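Local coordinates for ABC transporter substrate-binding protein (PDB 6TFX) that binds the opine mannopinic acid as the periplasmic solute-binding component of an ABC transporter that imports mannityl-opines, at residues Val292-Asp304 and Ala386-Tyr400. Sequence-based numbering, arbitrary orientation.
Sequences VPSVIPSNNLGFD and AARFPIADYYLTQFY. With N72 ((2~{R})-2-[[(3~{R},4~{R},5~{S})-3,4,5,6-tetrakis(oxidanyl)-2-oxidanylidene-hexyl]amino]pentanedioic acid), chain C.
P297 sets its CD over the face of the Y395 ring, 3.5 Å from the centroid and 13° off the normal, a CH-pi contact. F399 CE2 covers the opposite face, so the phenol is sandwiched, and its OH donates to A386 O from above the carbonyl plane. I296 reaches the helix with two branches. Its CG1 stands between backbone N and carbonyl carbon (chi1 75°), which sends CD1 to within 3.5 Å of A392 CB, while CG2 slides past Y395 CB and meets L396 CD2 at 3.7 Å. V295 turns toward the end of helix 392-400, where Y400 OH donates to V295 O (2.8 Å), in the carbonyl plane and on a lone pair; V295 CB packs against the same hydroxyl. The Y400 side chain is also near C418 and C453, which line a magnesium site. In this family 5 solute-binding protein the contact joins the loop after strand 289-291 to the turn leading from strand 381-386 into helix 392-400. L301 and I391 form a single beta bridge: L301 N donates almost straight to P390 O (177°), and A392 N donates to L301 O. G302 follows at a positive phi in the type II turn N300-F303. N300 ND2 is bonded to P297 O and to a water that also accepts from R388 N; a second water lies 2.7 Å from N300 OD1 and near F389 O, and accepts from Y395 N. On the ligand side of 386-400, R388 bends at chi2 to lay its guanidinium edge against the ligand, NH2 reaching N72 OE2 at 2.8 Å and NH1 reaching OE1. Q398 OE1 receives NE in the guanidinium plane and A387 O receives NH1, bonds that fix the rotation of the group facing the opine carboxylate.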
loop_
_atom_site.group_PDB
_atom_site.type_symbol
_atom_site.label_atom_id
_atom_site.label_comp_id
_atom_site.label_asym_id
_atom_site.label_seq_id
_atom_site.Cartn_x
_atom_site.Cartn_y
_atom_site.Cartn_z
ATOM N N VAL A 292 13.355 8.039 8.476
ATOM C CA VAL A 292 14.013 6.946 7.746
ATOM C C VAL A 292 15.233 7.472 7.001
ATOM O O VAL A 292 15.078 8.366 6.159
ATOM C CB VAL A 292 13.018 6.228 6.777
ATOM C CG1 VAL A 292 13.700 5.073 6.026
ATOM C CG2 VAL A 292 11.812 5.707 7.537
ATOM N N PRO A 293 16.428 6.883 7.238
ATOM C CA PRO A 293 17.630 7.391 6.561
ATOM C C PRO A 293 17.844 6.893 5.127
ATOM O O PRO A 293 18.999 6.825 4.678
ATOM C CB PRO A 293 18.761 6.947 7.488
ATOM C CG PRO A 293 18.270 5.611 8.030
ATOM C CD PRO A 293 16.765 5.830 8.228
ATOM N N SER A 294 16.766 6.596 4.383
ATOM C CA SER A 294 16.863 6.189 2.980
ATOM C C SER A 294 15.534 6.418 2.294
ATOM O O SER A 294 14.594 6.976 2.910
ATOM C CB SER A 294 17.337 4.739 2.827
ATOM O OG SER A 294 17.699 4.507 1.467
ATOM N N VAL A 295 15.430 5.990 1.031
ATOM C CA VAL A 295 14.273 6.247 0.196
ATOM C C VAL A 295 13.356 5.036 0.012
ATOM O O VAL A 295 12.464 5.062 -0.841
ATOM C CB VAL A 295 14.720 6.840 -1.163
ATOM C CG1 VAL A 295 15.303 8.244 -0.974
ATOM C CG2 VAL A 295 15.726 5.911 -1.865
ATOM N N ILE A 296 13.550 4.003 0.830
ATOM C CA ILE A 296 12.692 2.830 0.899
ATOM C C ILE A 296 12.418 2.553 2.382
ATOM O O ILE A 296 13.217 2.958 3.233
ATOM C CB ILE A 296 13.271 1.595 0.160
ATOM C CG1 ILE A 296 14.424 0.929 0.953
ATOM C CG2 ILE A 296 13.669 1.947 -1.292
ATOM C CD1 ILE A 296 14.946 -0.331 0.251
ATOM N N PRO A 297 11.301 1.880 2.716
ATOM C CA PRO A 297 10.989 1.641 4.145
ATOM C C PRO A 297 12.076 0.823 4.852
ATOM O O PRO A 297 12.741 -0.009 4.227
ATOM C CB PRO A 297 9.655 0.894 4.103
ATOM C CG PRO A 297 9.003 1.359 2.792
ATOM C CD PRO A 297 10.212 1.387 1.839
ATOM N N SER A 298 12.260 1.066 6.160
ATOM C CA SER A 298 13.365 0.427 6.903
ATOM C C SER A 298 13.259 -1.091 6.922
ATOM O O SER A 298 14.283 -1.780 7.017
ATOM C CB SER A 298 13.473 0.985 8.319
ATOM O OG SER A 298 12.314 0.631 9.052
ATOM N N ASN A 299 12.016 -1.607 6.835
ATOM C CA ASN A 299 11.769 -3.042 6.851
ATOM C C ASN A 299 11.795 -3.473 5.375
ATOM O O ASN A 299 10.743 -3.613 4.730
ATOM C CB ASN A 299 10.406 -3.301 7.520
ATOM C CG ASN A 299 9.631 -4.519 7.085
ATOM O OD1 ASN A 299 8.513 -4.416 6.541
ATOM N ND2 ASN A 299 10.209 -5.688 7.306
ATOM N N ASN A 300 12.989 -3.494 4.813
ATOM C CA ASN A 300 13.262 -4.018 3.494
ATOM C C ASN A 300 14.567 -4.755 3.520
ATOM O O ASN A 300 15.583 -4.184 3.935
ATOM C CB ASN A 300 13.388 -2.928 2.441
ATOM C CG ASN A 300 12.109 -2.658 1.730
ATOM O OD1 ASN A 300 11.784 -3.308 0.751
ATOM N ND2 ASN A 300 11.369 -1.685 2.202
ATOM N N LEU A 301 14.578 -5.950 2.919
ATOM C CA LEU A 301 15.852 -6.619 2.665
ATOM C C LEU A 301 16.543 -5.677 1.652
ATOM O O LEU A 301 15.913 -5.295 0.652
ATOM C CB LEU A 301 15.612 -7.995 1.998
ATOM C CG LEU A 301 16.836 -8.667 1.380
ATOM C CD1 LEU A 301 17.832 -9.020 2.442
ATOM C CD2 LEU A 301 16.449 -9.950 0.625
ATOM N N GLY A 302 17.787 -5.283 1.948
ATOM C CA GLY A 302 18.538 -4.358 1.104
ATOM C C GLY A 302 18.488 -2.898 1.548
ATOM O O GLY A 302 19.139 -2.034 0.948
ATOM N N PHE A 303 17.732 -2.603 2.619
ATOM C CA PHE A 303 17.646 -1.242 3.162
ATOM C C PHE A 303 19.044 -0.709 3.483
ATOM O O PHE A 303 19.860 -1.444 4.068
ATOM C CB PHE A 303 16.781 -1.254 4.431
ATOM C CG PHE A 303 16.685 0.096 5.099
ATOM C CD1 PHE A 303 15.977 1.140 4.495
ATOM C CD2 PHE A 303 17.324 0.334 6.312
ATOM C CE1 PHE A 303 15.897 2.393 5.106
ATOM C CE2 PHE A 303 17.241 1.600 6.925
ATOM C CZ PHE A 303 16.530 2.614 6.307
ATOM N N ASP A 304 19.308 0.564 3.139
ATOM C CA ASP A 304 20.600 1.212 3.403
ATOM C C ASP A 304 20.434 2.177 4.587
ATOM O O ASP A 304 19.899 3.279 4.404
ATOM C CB ASP A 304 21.077 1.984 2.162
ATOM C CG ASP A 304 22.497 2.511 2.266
ATOM O OD1 ASP A 304 23.139 2.334 3.364
ATOM O OD2 ASP A 304 22.989 3.068 1.268
ATOM N N ALA A 386 3.669 4.998 1.373
ATOM C CA ALA A 386 3.290 3.611 1.061
ATOM C C ALA A 386 4.359 2.651 1.530
ATOM O O ALA A 386 5.500 3.051 1.783
ATOM C CB ALA A 386 3.145 3.443 -0.449
ATOM N N ALA A 387 3.973 1.373 1.595
ATOM C CA ALA A 387 4.898 0.266 1.830
ATOM C C ALA A 387 4.660 -0.759 0.721
ATOM O O ALA A 387 3.573 -0.791 0.124
ATOM C CB ALA A 387 4.684 -0.384 3.200
ATOM N N ARG A 388 5.661 -1.625 0.460
ATOM C CA ARG A 388 5.490 -2.683 -0.533
ATOM C C ARG A 388 6.060 -3.967 0.099
ATOM O O ARG A 388 6.506 -3.931 1.262
ATOM C CB ARG A 388 6.238 -2.320 -1.837
ATOM C CG ARG A 388 5.571 -1.159 -2.626
ATOM C CD ARG A 388 4.184 -1.577 -3.134
ATOM N NE ARG A 388 3.519 -0.581 -3.983
ATOM C CZ ARG A 388 2.564 0.236 -3.564
ATOM N NH1 ARG A 388 2.241 0.288 -2.275
ATOM N NH2 ARG A 388 1.945 1.037 -4.425
ATOM N N PHE A 389 6.064 -5.102 -0.650
ATOM C CA PHE A 389 6.671 -6.324 -0.071
ATOM C C PHE A 389 8.090 -5.977 0.421
ATOM O O PHE A 389 8.779 -5.188 -0.234
ATOM C CB PHE A 389 6.751 -7.462 -1.100
ATOM C CG PHE A 389 5.418 -7.960 -1.595
ATOM C CD1 PHE A 389 4.396 -8.265 -0.701
ATOM C CD2 PHE A 389 5.194 -8.156 -2.953
ATOM C CE1 PHE A 389 3.159 -8.739 -1.163
ATOM C CE2 PHE A 389 3.953 -8.620 -3.415
ATOM C CZ PHE A 389 2.946 -8.911 -2.515
ATOM N N PRO A 390 8.549 -6.599 1.528
ATOM C CA PRO A 390 9.813 -6.172 2.148
ATOM C C PRO A 390 11.108 -6.674 1.512
ATOM O O PRO A 390 12.002 -7.198 2.215
ATOM C CB PRO A 390 9.684 -6.671 3.595
ATOM C CG PRO A 390 8.797 -7.893 3.481
ATOM C CD PRO A 390 7.784 -7.507 2.413
ATOM N N ILE A 391 11.232 -6.453 0.199
ATOM C CA ILE A 391 12.450 -6.719 -0.559
ATOM C C ILE A 391 12.651 -5.432 -1.351
ATOM O O ILE A 391 11.706 -4.962 -1.978
ATOM C CB ILE A 391 12.327 -7.957 -1.463
ATOM C CG1 ILE A 391 12.170 -9.247 -0.607
ATOM C CG2 ILE A 391 13.549 -8.050 -2.378
ATOM C CD1 ILE A 391 11.889 -10.491 -1.412
ATOM N N ALA A 392 13.864 -4.836 -1.280
ATOM C CA ALA A 392 14.112 -3.526 -1.911
ATOM C C ALA A 392 13.684 -3.425 -3.355
ATOM O O ALA A 392 13.296 -2.327 -3.802
ATOM C CB ALA A 392 15.574 -3.131 -1.764
ATOM N N ASP A 393 13.757 -4.540 -4.113
ATOM C CA ASP A 393 13.379 -4.519 -5.533
ATOM C C ASP A 393 11.991 -3.926 -5.770
ATOM O O ASP A 393 11.784 -3.234 -6.776
ATOM C CB ASP A 393 13.392 -5.945 -6.139
ATOM C CG ASP A 393 12.935 -5.920 -7.594
ATOM O OD1 ASP A 393 13.540 -5.166 -8.395
ATOM O OD2 ASP A 393 11.955 -6.630 -7.926
ATOM N N TYR A 394 11.036 -4.188 -4.861
ATOM C CA TYR A 394 9.671 -3.699 -5.096
ATOM C C TYR A 394 9.593 -2.189 -4.981
ATOM O O TYR A 394 9.187 -1.527 -5.938
ATOM C CB TYR A 394 8.667 -4.406 -4.160
ATOM C CG TYR A 394 8.540 -5.865 -4.562
ATOM C CD1 TYR A 394 7.753 -6.236 -5.646
ATOM C CD2 TYR A 394 9.323 -6.846 -3.958
ATOM C CE1 TYR A 394 7.690 -7.558 -6.081
ATOM C CE2 TYR A 394 9.271 -8.179 -4.385
ATOM C CZ TYR A 394 8.470 -8.521 -5.466
ATOM O OH TYR A 394 8.395 -9.806 -5.935
ATOM N N TYR A 395 9.994 -1.636 -3.839
ATOM C CA TYR A 395 9.907 -0.167 -3.712
ATOM C C TYR A 395 10.789 0.502 -4.748
ATOM O O TYR A 395 10.380 1.477 -5.378
ATOM C CB TYR A 395 10.349 0.266 -2.310
ATOM C CG TYR A 395 9.499 1.386 -1.748
ATOM C CD1 TYR A 395 8.308 1.115 -1.080
ATOM C CD2 TYR A 395 9.898 2.719 -1.860
ATOM C CE1 TYR A 395 7.539 2.138 -0.519
ATOM C CE2 TYR A 395 9.130 3.752 -1.305
ATOM C CZ TYR A 395 7.951 3.455 -0.633
ATOM O OH TYR A 395 7.178 4.474 -0.098
ATOM N N LEU A 396 12.017 -0.026 -4.962
ATOM C CA LEU A 396 12.915 0.626 -5.914
ATOM C C LEU A 396 12.365 0.612 -7.337
ATOM O O LEU A 396 12.426 1.620 -8.036
ATOM C CB LEU A 396 14.309 -0.028 -5.891
ATOM C CG LEU A 396 15.099 0.210 -4.623
ATOM C CD1 LEU A 396 16.341 -0.680 -4.619
ATOM C CD2 LEU A 396 15.516 1.713 -4.469
ATOM N N THR A 397 11.890 -0.550 -7.793
ATOM C CA THR A 397 11.406 -0.622 -9.168
ATOM C C THR A 397 10.182 0.277 -9.346
ATOM O O THR A 397 10.091 0.999 -10.340
ATOM C CB THR A 397 11.082 -2.079 -9.551
ATOM O OG1 THR A 397 12.297 -2.849 -9.489
ATOM C CG2 THR A 397 10.448 -2.179 -10.934
ATOM N N GLN A 398 9.226 0.193 -8.417
ATOM C CA GLN A 398 7.964 0.924 -8.613
ATOM C C GLN A 398 8.078 2.440 -8.516
ATOM O O GLN A 398 7.408 3.167 -9.265
ATOM C CB GLN A 398 6.928 0.388 -7.610
ATOM C CG GLN A 398 6.626 -1.109 -7.884
ATOM C CD GLN A 398 5.569 -1.642 -6.962
ATOM O OE1 GLN A 398 4.673 -0.928 -6.542
ATOM N NE2 GLN A 398 5.641 -2.934 -6.668
ATOM N N PHE A 399 8.893 2.916 -7.573
ATOM C CA PHE A 399 9.001 4.362 -7.358
ATOM C C PHE A 399 10.165 5.019 -8.100
ATOM O O PHE A 399 10.107 6.250 -8.309
ATOM C CB PHE A 399 9.187 4.636 -5.867
ATOM C CG PHE A 399 7.925 4.490 -5.070
ATOM C CD1 PHE A 399 7.040 5.566 -4.937
ATOM C CD2 PHE A 399 7.590 3.268 -4.491
ATOM C CE1 PHE A 399 5.854 5.429 -4.200
ATOM C CE2 PHE A 399 6.379 3.114 -3.789
ATOM C CZ PHE A 399 5.536 4.207 -3.619
ATOM N N TYR A 400 11.233 4.270 -8.438
ATOM C CA TYR A 400 12.426 4.914 -8.958
ATOM C C TYR A 400 13.005 4.384 -10.280
ATOM O O TYR A 400 13.892 5.057 -10.812
ATOM C CB TYR A 400 13.536 4.901 -7.880
ATOM C CG TYR A 400 13.061 5.409 -6.535
ATOM C CD1 TYR A 400 12.565 6.708 -6.388
ATOM C CD2 TYR A 400 13.076 4.584 -5.407
ATOM C CE1 TYR A 400 12.098 7.168 -5.157
ATOM C CE2 TYR A 400 12.610 5.035 -4.174
ATOM C CZ TYR A 400 12.085 6.313 -4.062
ATOM O OH TYR A 400 11.621 6.764 -2.848
HETATM O OAB N72 C . 0.723 10.692 7.788
HETATM C CAF N72 C . 1.054 9.938 6.605
HETATM C CAG N72 C . -0.135 9.288 5.821
HETATM O OAC N72 C . -1.316 9.235 6.555
HETATM C CAH N72 C . 0.325 8.051 5.046
HETATM O OAM N72 C . 1.529 7.436 5.304
HETATM C CAI N72 C . -0.323 6.714 4.746
HETATM O OAD N72 C . -1.183 6.329 5.796
HETATM C CAJ N72 C . -0.845 6.637 3.332
HETATM O OAE N72 C . -0.321 7.382 2.465
HETATM C CAK N72 C . -2.039 5.701 2.988
HETATM N N N72 C . -1.614 4.597 2.162
HETATM C CA N72 C . -2.070 4.432 0.834
HETATM C C N72 C . -2.777 5.579 0.167
HETATM O O N72 C . -2.366 6.559 -0.573
HETATM C CB N72 C . -0.991 3.735 0.000
HETATM C CG N72 C . -0.984 3.906 -1.519
HETATM C CD N72 C . -0.374 2.715 -2.261
HETATM O OE1 N72 C . -0.437 1.532 -1.795
HETATM O OE2 N72 C . 0.184 2.923 -3.362
HETATM O OXT N72 C . -3.969 5.350 0.444
HETATM O O HOH W 1 6.450 -4.316 3.976
HETATM O O HOH W 2 9.734 -2.748 -0.944
HETATM O O HOH W 3 8.448 -1.549 1.475
#